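Chitin oligosaccharide binding protein NagB2 (Paenibacillus sp. FPU-7, PDB 7EHU) binds short chitin oligosaccharides such as N,N'-diacetylchitobiose and N,N',N''-triacetylchitotriose, and as an extracellular solute-binding protein probably delivers them for uptake. Local coordinates at residues E124-E129 against P356-V361; F147-Y152 against G275-S280; K156-A161 against E178-K183; K397-Q402 against E419-V424. All coordinates share one frame; numbering follows the deposited sequence.

Contact 1 (E124-E129 against P356-V361)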
# COMPACT_ATOMS: atom_id res chain seq x y z
N GLU A 124 -16.31 15.17 -9.68
CA GLU A 124 -15.33 16.08 -9.07
C GLU A 124 -15.19 15.89 -7.57
O GLU A 124 -14.09 15.96 -7.03
CB GLU A 124 -15.74 17.53 -9.30
CG GLU A 124 -15.74 17.95 -10.71
CD GLU A 124 -16.25 19.35 -10.85
OE1 GLU A 124 -15.40 20.25 -10.94
OE2 GLU A 124 -17.51 19.52 -10.79
N ASP A 125 -16.32 15.75 -6.89
CA ASP A 125 -16.40 15.74 -5.44
C ASP A 125 -16.60 14.35 -4.84
O ASP A 125 -16.93 14.23 -3.65
CB ASP A 125 -17.57 16.62 -5.00
CG ASP A 125 -17.58 17.96 -5.70
OD1 ASP A 125 -16.71 18.77 -5.34
OD2 ASP A 125 -18.44 18.22 -6.58
N LYS A 126 -16.44 13.29 -5.63
CA LYS A 126 -16.88 11.96 -5.23
C LYS A 126 -15.83 11.17 -4.46
O LYS A 126 -16.16 10.14 -3.87
CB LYS A 126 -17.31 11.18 -6.48
CG LYS A 126 -18.73 11.42 -6.93
CD LYS A 126 -19.17 12.86 -6.96
CE LYS A 126 -20.68 12.93 -7.26
NZ LYS A 126 -21.02 14.31 -7.57
N PHE A 127 -14.59 11.60 -4.45
CA PHE A 127 -13.51 10.86 -3.81
C PHE A 127 -13.25 11.39 -2.41
O PHE A 127 -13.28 12.59 -2.17
CB PHE A 127 -12.24 10.94 -4.68
CG PHE A 127 -12.40 10.23 -6.01
CD1 PHE A 127 -12.98 10.88 -7.09
CD2 PHE A 127 -12.03 8.91 -6.17
CE1 PHE A 127 -13.15 10.24 -8.28
CE2 PHE A 127 -12.22 8.26 -7.36
CZ PHE A 127 -12.76 8.93 -8.42
N PHE A 128 -12.95 10.50 -1.48
CA PHE A 128 -12.59 10.96 -0.15
C PHE A 128 -11.43 11.95 -0.21
O PHE A 128 -11.45 13.00 0.45
CB PHE A 128 -12.22 9.77 0.76
CG PHE A 128 -13.39 8.93 1.16
CD1 PHE A 128 -14.30 9.36 2.10
CD2 PHE A 128 -13.58 7.69 0.59
CE1 PHE A 128 -15.37 8.55 2.47
CE2 PHE A 128 -14.65 6.90 0.95
CZ PHE A 128 -15.54 7.33 1.88
N GLU A 129 -10.36 11.61 -0.93
CA GLU A 129 -9.16 12.44 -0.96
C GLU A 129 -8.41 12.24 -2.26
O GLU A 129 -7.92 11.13 -2.53
CB GLU A 129 -8.22 12.09 0.19
CG GLU A 129 -8.70 12.45 1.57
CD GLU A 129 -7.69 12.16 2.67
OE1 GLU A 129 -6.51 11.81 2.38
OE2 GLU A 129 -8.05 12.38 3.85
N PRO A 356 -13.48 1.42 -0.16
CA PRO A 356 -13.81 2.40 -1.22
C PRO A 356 -12.91 3.62 -1.24
O PRO A 356 -12.45 4.11 -0.20
CB PRO A 356 -15.25 2.80 -0.91
CG PRO A 356 -15.80 1.60 -0.20
CD PRO A 356 -14.68 1.07 0.63
N SER A 357 -12.69 4.14 -2.44
CA SER A 357 -12.14 5.48 -2.60
C SER A 357 -13.21 6.54 -2.84
O SER A 357 -12.90 7.73 -2.77
CB SER A 357 -11.16 5.51 -3.77
OG SER A 357 -11.83 5.16 -4.95
N MET A 358 -14.45 6.13 -3.12
CA MET A 358 -15.56 7.03 -3.41
C MET A 358 -16.53 7.01 -2.25
O MET A 358 -16.69 6.00 -1.58
CB MET A 358 -16.27 6.53 -4.68
CG MET A 358 -15.40 6.70 -5.93
SD MET A 358 -16.20 6.10 -7.42
CE MET A 358 -17.38 7.45 -7.65
N LYS A 359 -17.16 8.16 -2.02
CA LYS A 359 -18.08 8.35 -0.91
C LYS A 359 -19.45 7.73 -1.16
O LYS A 359 -19.92 7.65 -2.29
CB LYS A 359 -18.30 9.86 -0.68
CG LYS A 359 -17.05 10.65 -0.34
CD LYS A 359 -17.31 12.14 -0.34
CE LYS A 359 -16.09 12.94 -0.62
NZ LYS A 359 -16.38 14.36 -0.88
N GLY A 360 -20.11 7.33 -0.09
CA GLY A 360 -21.50 6.93 -0.18
C GLY A 360 -21.79 5.47 -0.44
O GLY A 360 -22.95 5.13 -0.68
N VAL A 361 -20.78 4.59 -0.42
CA VAL A 361 -21.06 3.17 -0.56
C VAL A 361 -21.79 2.71 0.70
O VAL A 361 -21.25 2.88 1.80
CB VAL A 361 -19.76 2.38 -0.77
CG1 VAL A 361 -20.04 0.89 -0.75
CG2 VAL A 361 -19.05 2.81 -2.04
O HOH W 1 -10.38 8.96 -2.33
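Phe-127 and Met-358 form a single beta bridge between two irregular segments, their CA atoms 4.4 Å apart, so that two loops distant in sequence are pinned together in this solute-binding protein fold of the PBP clan. The bridge rests on two backbone hydrogen bonds, Lys-359 N to Lys-126 O at 2.9 Å and Phe-128 N to Ser-357 O at 3.1 Å. Ser-357 O accepts a second hydrogen bond, from a water at 2.8 Å, and the same water accepts from Glu-129 N, extending the link by one residue.

The two phenylalanines are each met on a face by an aliphatic side chain. Met-358 CG stands over the Phe-127 ring in a CH-pi contact, 4.2 Å from the centroid, and the sulfur follows obliquely as a Met-aromatic contact. At the other ring Lys-359 runs past Phe-128 in the opposite direction, its CG over the face toward the rim and 4.1 Å from the centroid. The hydroxyl of Ser-357 lies near CD2 and CE2 of Phe-127 but is hydrogen-bonded elsewhere, to Pro-143 O.

Helix 342-352 backs the second loop, where Gln-345 OE1 accepts from Ser-357 N and Met-358 N, while Trp-314 of strand 309-320 meets the Phe-128 ring. Beyond its CG the chain of Lys-359 is extended, with chi2 at 171°, and reaches across to the first loop. Its ammonium ends on a main-chain oxygen, NZ lying 2.8 Å from Asp-125 O and tilted 26° from the plane of that carbonyl.

Contact 2 (F147-Y152 against G275-S280). With NAG (2-acetamido-2-deoxy-beta-D-glucopyranose), chain B; NAG (2-acetamido-2-deoxy-beta-D-glucopyranose), chain C; NAG (2-acetamido-2-deoxy-beta-D-glucopyranose), chain D.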
# COMPACT_ATOMS: atom_id res chain seq x y z
N PHE A 147 -6.52 2.75 1.88
CA PHE A 147 -5.79 1.75 2.66
C PHE A 147 -5.48 2.29 4.05
O PHE A 147 -5.38 3.50 4.27
CB PHE A 147 -4.47 1.29 1.99
CG PHE A 147 -3.32 2.25 2.19
CD1 PHE A 147 -3.19 3.41 1.42
CD2 PHE A 147 -2.37 2.01 3.16
CE1 PHE A 147 -2.15 4.29 1.63
CE2 PHE A 147 -1.32 2.90 3.37
CZ PHE A 147 -1.23 4.04 2.63
N VAL A 148 -5.33 1.35 4.98
CA VAL A 148 -4.55 1.56 6.19
C VAL A 148 -3.59 0.37 6.30
O VAL A 148 -3.82 -0.68 5.70
CB VAL A 148 -5.40 1.68 7.47
CG1 VAL A 148 -6.17 2.99 7.47
CG2 VAL A 148 -6.31 0.49 7.67
N GLU A 149 -2.52 0.55 7.09
CA GLU A 149 -1.62 -0.54 7.47
C GLU A 149 -1.68 -0.72 8.97
O GLU A 149 -1.82 0.25 9.71
CB GLU A 149 -0.18 -0.29 6.99
CG GLU A 149 -0.08 -0.24 5.47
CD GLU A 149 1.31 -0.03 4.92
OE1 GLU A 149 2.30 -0.11 5.69
OE2 GLU A 149 1.39 0.23 3.69
N GLY A 150 -1.60 -1.98 9.39
CA GLY A 150 -1.69 -2.33 10.79
C GLY A 150 -1.45 -3.82 10.96
O GLY A 150 -1.10 -4.51 10.00
N PHE A 151 -1.65 -4.31 12.18
CA PHE A 151 -1.42 -5.72 12.51
C PHE A 151 -2.71 -6.52 12.42
O PHE A 151 -3.62 -6.36 13.24
CB PHE A 151 -0.85 -5.88 13.92
CG PHE A 151 0.59 -5.49 14.05
CD1 PHE A 151 1.60 -6.34 13.64
CD2 PHE A 151 0.93 -4.26 14.58
CE1 PHE A 151 2.94 -5.97 13.77
CE2 PHE A 151 2.25 -3.90 14.73
CZ PHE A 151 3.25 -4.75 14.33
N TYR A 152 -2.79 -7.41 11.43
CA TYR A 152 -3.71 -8.52 11.51
C TYR A 152 -3.14 -9.51 12.54
O TYR A 152 -1.92 -9.70 12.61
CB TYR A 152 -3.79 -9.21 10.16
CG TYR A 152 -4.42 -8.40 9.06
CD1 TYR A 152 -5.78 -8.45 8.81
CD2 TYR A 152 -3.63 -7.60 8.23
CE1 TYR A 152 -6.36 -7.74 7.76
CE2 TYR A 152 -4.18 -6.90 7.21
CZ TYR A 152 -5.54 -6.97 6.97
OH TYR A 152 -6.06 -6.25 5.91
N GLY A 275 -1.20 -4.03 4.61
CA GLY A 275 -2.24 -3.13 4.20
C GLY A 275 -3.60 -3.80 4.13
O GLY A 275 -3.72 -5.02 4.04
N SER A 276 -4.63 -2.96 4.15
CA SER A 276 -6.00 -3.46 4.22
C SER A 276 -6.42 -4.16 2.95
O SER A 276 -7.42 -4.89 2.97
CB SER A 276 -6.96 -2.37 4.67
OG SER A 276 -6.78 -1.19 3.93
N TRP A 277 -5.65 -4.01 1.88
CA TRP A 277 -5.88 -4.76 0.63
C TRP A 277 -5.57 -6.24 0.78
O TRP A 277 -5.87 -7.01 -0.15
CB TRP A 277 -5.02 -4.13 -0.50
CG TRP A 277 -3.55 -4.26 -0.17
CD1 TRP A 277 -2.78 -5.39 -0.23
CD2 TRP A 277 -2.68 -3.23 0.33
NE1 TRP A 277 -1.51 -5.15 0.22
CE2 TRP A 277 -1.42 -3.82 0.57
CE3 TRP A 277 -2.84 -1.87 0.60
CZ2 TRP A 277 -0.35 -3.10 1.08
CZ3 TRP A 277 -1.78 -1.15 1.10
CH2 TRP A 277 -0.54 -1.77 1.33
N ALA A 278 -5.03 -6.66 1.92
CA ALA A 278 -4.75 -8.07 2.18
C ALA A 278 -5.95 -8.81 2.76
O ALA A 278 -5.90 -10.04 2.87
CB ALA A 278 -3.59 -8.20 3.18
N THR A 279 -7.01 -8.10 3.15
CA THR A 279 -8.11 -8.74 3.89
C THR A 279 -8.68 -9.94 3.16
O THR A 279 -8.98 -10.96 3.78
CB THR A 279 -9.20 -7.71 4.20
OG1 THR A 279 -8.66 -6.77 5.12
CG2 THR A 279 -10.44 -8.37 4.82
N SER A 280 -8.90 -9.82 1.84
CA SER A 280 -9.55 -10.91 1.13
C SER A 280 -8.74 -12.20 1.25
O SER A 280 -9.32 -13.29 1.34
CB SER A 280 -9.74 -10.58 -0.35
OG SER A 280 -8.50 -10.28 -0.97
C1 NAG B . -6.25 -7.05 -4.44
C2 NAG B . -4.84 -7.42 -3.95
C3 NAG B . -4.07 -6.18 -3.52
C4 NAG B . -4.23 -5.02 -4.50
C5 NAG B . -5.68 -4.86 -4.94
C6 NAG B . -5.87 -3.83 -6.02
C7 NAG B . -4.55 -9.62 -2.84
C8 NAG B . -4.77 -10.38 -1.56
N2 NAG B . -4.94 -8.34 -2.83
O1 NAG B . -6.90 -8.16 -4.95
O3 NAG B . -2.70 -6.55 -3.35
O4 NAG B . -3.94 -3.81 -3.81
O5 NAG B . -6.17 -6.10 -5.45
O6 NAG B . -4.94 -3.99 -7.07
O7 NAG B . -4.02 -10.13 -3.83
C1 NAG C . -2.68 -3.19 -4.03
C2 NAG C . -2.82 -1.79 -3.45
C3 NAG C . -1.47 -1.09 -3.40
C4 NAG C . -0.40 -1.97 -2.78
C5 NAG C . -0.40 -3.32 -3.49
C6 NAG C . 0.57 -4.32 -2.93
C7 NAG C . -5.02 -0.75 -3.92
C8 NAG C . -5.81 0.05 -4.91
N2 NAG C . -3.75 -1.00 -4.25
O3 NAG C . -1.64 0.12 -2.67
O4 NAG C . 0.88 -1.38 -3.00
O5 NAG C . -1.71 -3.90 -3.35
O6 NAG C . 0.57 -5.52 -3.70
O7 NAG C . -5.52 -1.13 -2.86
C1 NAG D . 1.56 -0.87 -1.88
C2 NAG D . 2.94 -0.47 -2.34
C3 NAG D . 3.68 0.28 -1.22
C4 NAG D . 2.84 1.45 -0.72
C5 NAG D . 1.45 0.97 -0.32
C6 NAG D . 0.52 2.09 0.09
C7 NAG D . 4.10 -1.76 -4.07
C8 NAG D . 4.92 -2.98 -4.37
N2 NAG D . 3.72 -1.60 -2.80
O3 NAG D . 4.93 0.72 -1.74
O4 NAG D . 3.42 2.06 0.42
O5 NAG D . 0.85 0.28 -1.43
O6 NAG D . 0.33 3.03 -0.96
O7 NAG D . 3.80 -0.94 -4.94
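Trp-277 lies with its six-membered ring edge against Phe-147, CZ3 3.7 Å from Phe-147 CB, while its faces are occupied from both sides. Over one face is C4 of the middle sugar (chain C), 3.8 Å above the plane; against the other rests Gly-275 CA. The main chain adds a bond to the first sugar, NAG (chain B) N2 giving its proton to Trp-277 O at 3.1 Å. Phe-147 takes the third sugar (chain D), whose C6 sits over the ring face near the rim. An alanine in place of Trp-277 would probably leave the middle sugar without its flat support and Phe-147 without its neighbour.

Outside this shell, Val-148 N bonds to Ser-276 OG at 3.1 Å, and a weak bond returns from Ser-276 N to Val-148 O, tying the 3-10 segment 276-278 to strand 138-154. Glu-149 OE2 meets the indole edge at CH2, the carboxylate and ring planes 89° apart. Tyr-152 OH shares a 2.8 Å hydrogen bond with Thr-279 OG1. Tyr-257 OH holds Trp-277 NE1. Aromatic rings laid against successive sugar units, here Trp-277 on the middle one and Phe-147 on the third, are characteristic of carbohydrate-binding pockets.

Contact 3 (K156-A161 against E178-K183)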
# COMPACT_ATOMS: atom_id res chain seq x y z
N LYS A 156 -6.64 -16.90 18.19
CA LYS A 156 -6.42 -18.23 18.78
C LYS A 156 -4.98 -18.38 19.25
O LYS A 156 -4.73 -18.82 20.37
CB LYS A 156 -6.75 -19.29 17.73
CG LYS A 156 -6.81 -20.75 18.12
CD LYS A 156 -5.41 -21.27 17.96
CE LYS A 156 -5.24 -22.76 18.03
NZ LYS A 156 -3.78 -23.17 17.94
N LEU A 157 -4.01 -18.04 18.40
CA LEU A 157 -2.62 -18.17 18.80
C LEU A 157 -2.30 -17.22 19.95
O LEU A 157 -1.54 -17.57 20.86
CB LEU A 157 -1.70 -17.91 17.61
CG LEU A 157 -1.72 -18.95 16.50
CD1 LEU A 157 -0.87 -18.47 15.33
CD2 LEU A 157 -1.24 -20.33 16.98
N PHE A 158 -2.85 -16.00 19.93
CA PHE A 158 -2.67 -15.11 21.06
C PHE A 158 -3.17 -15.76 22.35
O PHE A 158 -2.48 -15.78 23.36
CB PHE A 158 -3.37 -13.75 20.82
CG PHE A 158 -2.50 -12.70 20.16
CD1 PHE A 158 -1.70 -13.00 19.07
CD2 PHE A 158 -2.52 -11.38 20.61
CE1 PHE A 158 -0.94 -12.02 18.44
CE2 PHE A 158 -1.75 -10.40 19.99
CZ PHE A 158 -0.94 -10.73 18.92
N ALA A 159 -4.40 -16.30 22.31
CA ALA A 159 -4.94 -17.00 23.48
C ALA A 159 -4.08 -18.18 23.90
O ALA A 159 -3.87 -18.42 25.10
CB ALA A 159 -6.38 -17.45 23.22
N ASP A 160 -3.53 -18.93 22.92
CA ASP A 160 -2.64 -20.03 23.27
C ASP A 160 -1.47 -19.55 24.12
O ASP A 160 -0.97 -20.28 24.98
CB ASP A 160 -2.08 -20.69 22.00
CG ASP A 160 -3.13 -21.46 21.20
OD1 ASP A 160 -4.18 -21.84 21.75
OD2 ASP A 160 -2.87 -21.73 20.01
N ALA A 161 -1.00 -18.32 23.87
CA ALA A 161 0.14 -17.75 24.58
C ALA A 161 -0.28 -16.92 25.79
O ALA A 161 0.56 -16.26 26.39
CB ALA A 161 0.97 -16.88 23.63
N GLU A 178 7.04 -11.68 23.57
CA GLU A 178 7.75 -12.56 24.49
C GLU A 178 6.95 -13.84 24.74
O GLU A 178 7.50 -14.95 24.73
CB GLU A 178 7.99 -11.82 25.82
CG GLU A 178 9.18 -10.86 25.81
CD GLU A 178 9.21 -9.88 26.99
OE1 GLU A 178 8.44 -10.06 27.96
OE2 GLU A 178 10.03 -8.93 26.94
N ALA A 179 5.65 -13.69 24.98
CA ALA A 179 4.81 -14.85 25.31
C ALA A 179 4.64 -15.77 24.11
O ALA A 179 4.63 -17.00 24.26
CB ALA A 179 3.44 -14.36 25.80
N LEU A 180 4.50 -15.20 22.92
CA LEU A 180 4.38 -16.02 21.72
C LEU A 180 5.68 -16.79 21.47
O LEU A 180 5.66 -18.00 21.23
CB LEU A 180 4.06 -15.14 20.51
CG LEU A 180 2.65 -14.53 20.51
CD1 LEU A 180 2.59 -13.31 19.59
CD2 LEU A 180 1.59 -15.56 20.10
N LYS A 181 6.82 -16.09 21.57
CA LYS A 181 8.12 -16.73 21.39
C LYS A 181 8.31 -17.87 22.40
O LYS A 181 8.81 -18.94 22.04
CB LYS A 181 9.22 -15.68 21.53
CG LYS A 181 10.65 -16.10 21.13
CD LYS A 181 10.75 -16.47 19.64
CE LYS A 181 12.15 -16.90 19.25
NZ LYS A 181 12.67 -17.98 20.13
N ALA A 182 7.87 -17.67 23.64
CA ALA A 182 8.05 -18.69 24.68
C ALA A 182 7.26 -19.95 24.38
O ALA A 182 7.63 -21.04 24.84
CB ALA A 182 7.65 -18.11 26.03
N LYS A 183 6.16 -19.82 23.63
CA LYS A 183 5.39 -20.96 23.18
C LYS A 183 5.85 -21.51 21.83
O LYS A 183 5.16 -22.37 21.27
CB LYS A 183 3.92 -20.58 23.05
CG LYS A 183 3.13 -20.28 24.31
CD LYS A 183 2.86 -21.46 25.24
CE LYS A 183 2.10 -22.50 24.44
NZ LYS A 183 1.00 -23.24 25.08
O HOH W 2 -1.48 -23.15 24.89
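Lys-156 NZ and Asp-160 OD2 form a 2.7 Å salt bridge along helix 155-160, through the syn lone pair of OD2, while the main-chain oxygen of the same Asp-160 is approached from the second segment by the side chain of Lys-183. A water donates to Asp-160 O at 2.9 Å. The same water is modelled so close to Lys-183 NZ that the length of that bond is doubtful. The chain of Lys-183 is bent at chi2 (-69°), chi3 (-58°) and again at chi4, bringing CD and CE near Asp-160 O. The carboxylate of Asp-160 is thus engaged on its own helix, and it is the carbonyl that faces the lysine of the other segment.

Apolar contacts do the rest. Ala-161, the first residue beyond helix 155-160, points its CB at the second helix, 4.1 Å from Ala-179 CB and 3.8 Å from Leu-180 CD2. Ala-179 CB also approaches Ala-161 O at 3.5 Å. Leu-180 spreads its two methyls over different partners: CD2 meets Ala-161 and the carbonyl oxygen of Leu-157, and CD1 reaches the Phe-158 ring, 3.9 Å from CE1, the two side chains crossing obliquely. Lys-183 CG packs on Ala-161 CA.

The contact joins the C-terminal ends of helices 155-160 and 170-182. Phe-158 and Leu-180 both touch Met-271 at the start of strand 271-275 and Ile-163 in the loop between the helices, placing the pair against strand 271-275.

Contact 4 (K397-Q402 against E419-V424)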
# COMPACT_ATOMS: atom_id res chain seq x y z
N LYS A 397 13.44 5.46 -1.97
CA LYS A 397 12.63 4.30 -1.61
C LYS A 397 13.37 3.00 -1.90
O LYS A 397 13.42 2.11 -1.04
CB LYS A 397 11.31 4.32 -2.38
CG LYS A 397 10.39 3.18 -2.06
CD LYS A 397 9.22 3.07 -3.03
CE LYS A 397 9.60 2.42 -4.33
NZ LYS A 397 8.41 2.30 -5.19
N VAL A 398 13.89 2.84 -3.11
CA VAL A 398 14.55 1.59 -3.49
C VAL A 398 15.80 1.37 -2.63
O VAL A 398 16.12 0.24 -2.24
CB VAL A 398 14.84 1.61 -5.01
CG1 VAL A 398 15.66 0.42 -5.46
CG2 VAL A 398 13.52 1.64 -5.79
N THR A 399 16.51 2.45 -2.30
CA THR A 399 17.66 2.31 -1.42
C THR A 399 17.23 1.83 -0.04
O THR A 399 17.92 1.01 0.58
CB THR A 399 18.41 3.64 -1.34
OG1 THR A 399 18.84 4.02 -2.65
CG2 THR A 399 19.63 3.53 -0.45
N LEU A 400 16.11 2.33 0.49
CA LEU A 400 15.65 1.85 1.79
C LEU A 400 15.29 0.37 1.72
O LEU A 400 15.60 -0.39 2.65
CB LEU A 400 14.47 2.66 2.31
CG LEU A 400 14.05 2.32 3.74
CD1 LEU A 400 15.16 2.65 4.75
CD2 LEU A 400 12.77 3.04 4.11
N GLU A 401 14.63 -0.06 0.64
CA GLU A 401 14.30 -1.48 0.47
C GLU A 401 15.54 -2.35 0.57
O GLU A 401 15.56 -3.35 1.30
CB GLU A 401 13.61 -1.69 -0.88
CG GLU A 401 12.26 -1.07 -0.95
CD GLU A 401 11.65 -1.04 -2.35
OE1 GLU A 401 12.26 -1.59 -3.30
OE2 GLU A 401 10.56 -0.46 -2.49
N GLN A 402 16.58 -2.01 -0.20
CA GLN A 402 17.83 -2.76 -0.12
C GLN A 402 18.41 -2.71 1.28
O GLN A 402 18.94 -3.72 1.78
CB GLN A 402 18.86 -2.15 -1.08
CG GLN A 402 18.59 -2.30 -2.56
CD GLN A 402 18.25 -3.72 -2.97
OE1 GLN A 402 17.13 -3.99 -3.40
NE2 GLN A 402 19.22 -4.62 -2.87
N GLU A 419 22.97 6.37 7.87
CA GLU A 419 24.02 7.11 7.18
C GLU A 419 23.89 6.95 5.66
O GLU A 419 23.95 7.93 4.90
CB GLU A 419 25.40 6.64 7.67
CG GLU A 419 26.61 7.25 6.96
CD GLU A 419 27.95 6.57 7.31
OE1 GLU A 419 28.09 5.34 7.14
OE2 GLU A 419 28.87 7.28 7.74
N LYS A 420 23.70 5.70 5.21
CA LYS A 420 23.52 5.43 3.79
C LYS A 420 22.26 6.12 3.26
O LYS A 420 22.27 6.70 2.17
CB LYS A 420 23.45 3.91 3.60
CG LYS A 420 23.25 3.38 2.19
CD LYS A 420 23.14 1.84 2.22
CE LYS A 420 22.68 1.23 0.90
NZ LYS A 420 22.12 -0.17 1.06
N MET A 421 21.19 6.10 4.04
CA MET A 421 19.94 6.73 3.62
C MET A 421 20.09 8.23 3.50
O MET A 421 19.59 8.83 2.54
CB MET A 421 18.83 6.37 4.59
CG MET A 421 18.29 4.97 4.49
SD MET A 421 17.86 4.46 2.79
CE MET A 421 16.75 5.67 2.30
N GLN A 422 20.78 8.86 4.44
CA GLN A 422 20.92 10.31 4.33
C GLN A 422 21.83 10.69 3.17
O GLN A 422 21.62 11.73 2.53
CB GLN A 422 21.41 10.93 5.64
CG GLN A 422 21.27 12.46 5.68
CD GLN A 422 19.84 12.91 5.40
OE1 GLN A 422 18.89 12.29 5.84
NE2 GLN A 422 19.69 14.00 4.65
N LYS A 423 22.83 9.86 2.85
CA LYS A 423 23.67 10.12 1.69
C LYS A 423 22.83 10.13 0.42
O LYS A 423 22.93 11.06 -0.40
CB LYS A 423 24.78 9.08 1.61
CG LYS A 423 25.80 9.32 0.51
CD LYS A 423 26.90 8.25 0.52
CE LYS A 423 27.52 8.03 -0.87
NZ LYS A 423 27.26 9.16 -1.81
N VAL A 424 21.98 9.12 0.23
CA VAL A 424 21.14 9.09 -0.97
C VAL A 424 20.10 10.21 -0.93
O VAL A 424 19.78 10.80 -1.98
CB VAL A 424 20.51 7.70 -1.26
CG1 VAL A 424 21.60 6.64 -1.43
CG2 VAL A 424 19.49 7.29 -0.19
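Leu-400 and Met-421 have the closest CA atoms across the two segments, 6.8 Å apart, in an antiparallel alpha-alpha hairpin formed by helices 394-408 and 414-430, whose axes here run at 165° and pass 9.9 Å apart. The apolar contacts centre on the sulfur. Met-421 bends at chi2 and chi3 (-50° and -56°), which carries CE to 3.8 Å from Leu-400 CB, while SD lies 3.6 Å from Leu-400 CA and close to its N. The Met-421 and Leu-400 side chains cross at about a right angle, and Leu-400 CD1 also lies against SD and CG. Thr-399 CG2 reaches the same sulfur at 3.8 Å. It also meets Val-424 tip to tip, although Val-424 is modelled in two conformers. An alanine in place of Met-421 would probably open a gap beside Leu-400 and leave the methyl of Thr-399 without its sulfur neighbour.

The polar ends of Thr-399 and Lys-420 find partners on helix 394-408. Thr-399 OG1 bonds back to Lys-395 O, while its CG2 makes the closer packing contacts. Lys-420 stretches fully extended across to helix 394-408, NZ bonding to Ser-403 OG and pairing with Glu-406 OE2, while its CE lies 4.1 Å from Thr-399 CG2.

How the contacts relate
Contact 2, which touches the bound sugars, has its centre about 8 Å from the chain centre, and the others lie farther out. The centres of contacts 1 and 2 are about 19 Å apart. Those of contacts 2 and 3 are about 22 Å apart, and strand 138-154 of contact 2 runs directly into helix 155-160 of contact 3. Contact 3 is nested inside the loop closed by contact 2, and both inside that closed by contact 1, whereas contact 4 comes later, in the C-terminal hairpin. Contacts 1 and 4 lie on opposite sides of the chain centre, their centres about 35 Å apart. Contact 2 forms part of the sugar pocket; contacts 1, 3 and 4 are structural packing, the last two joining helices close in sequence.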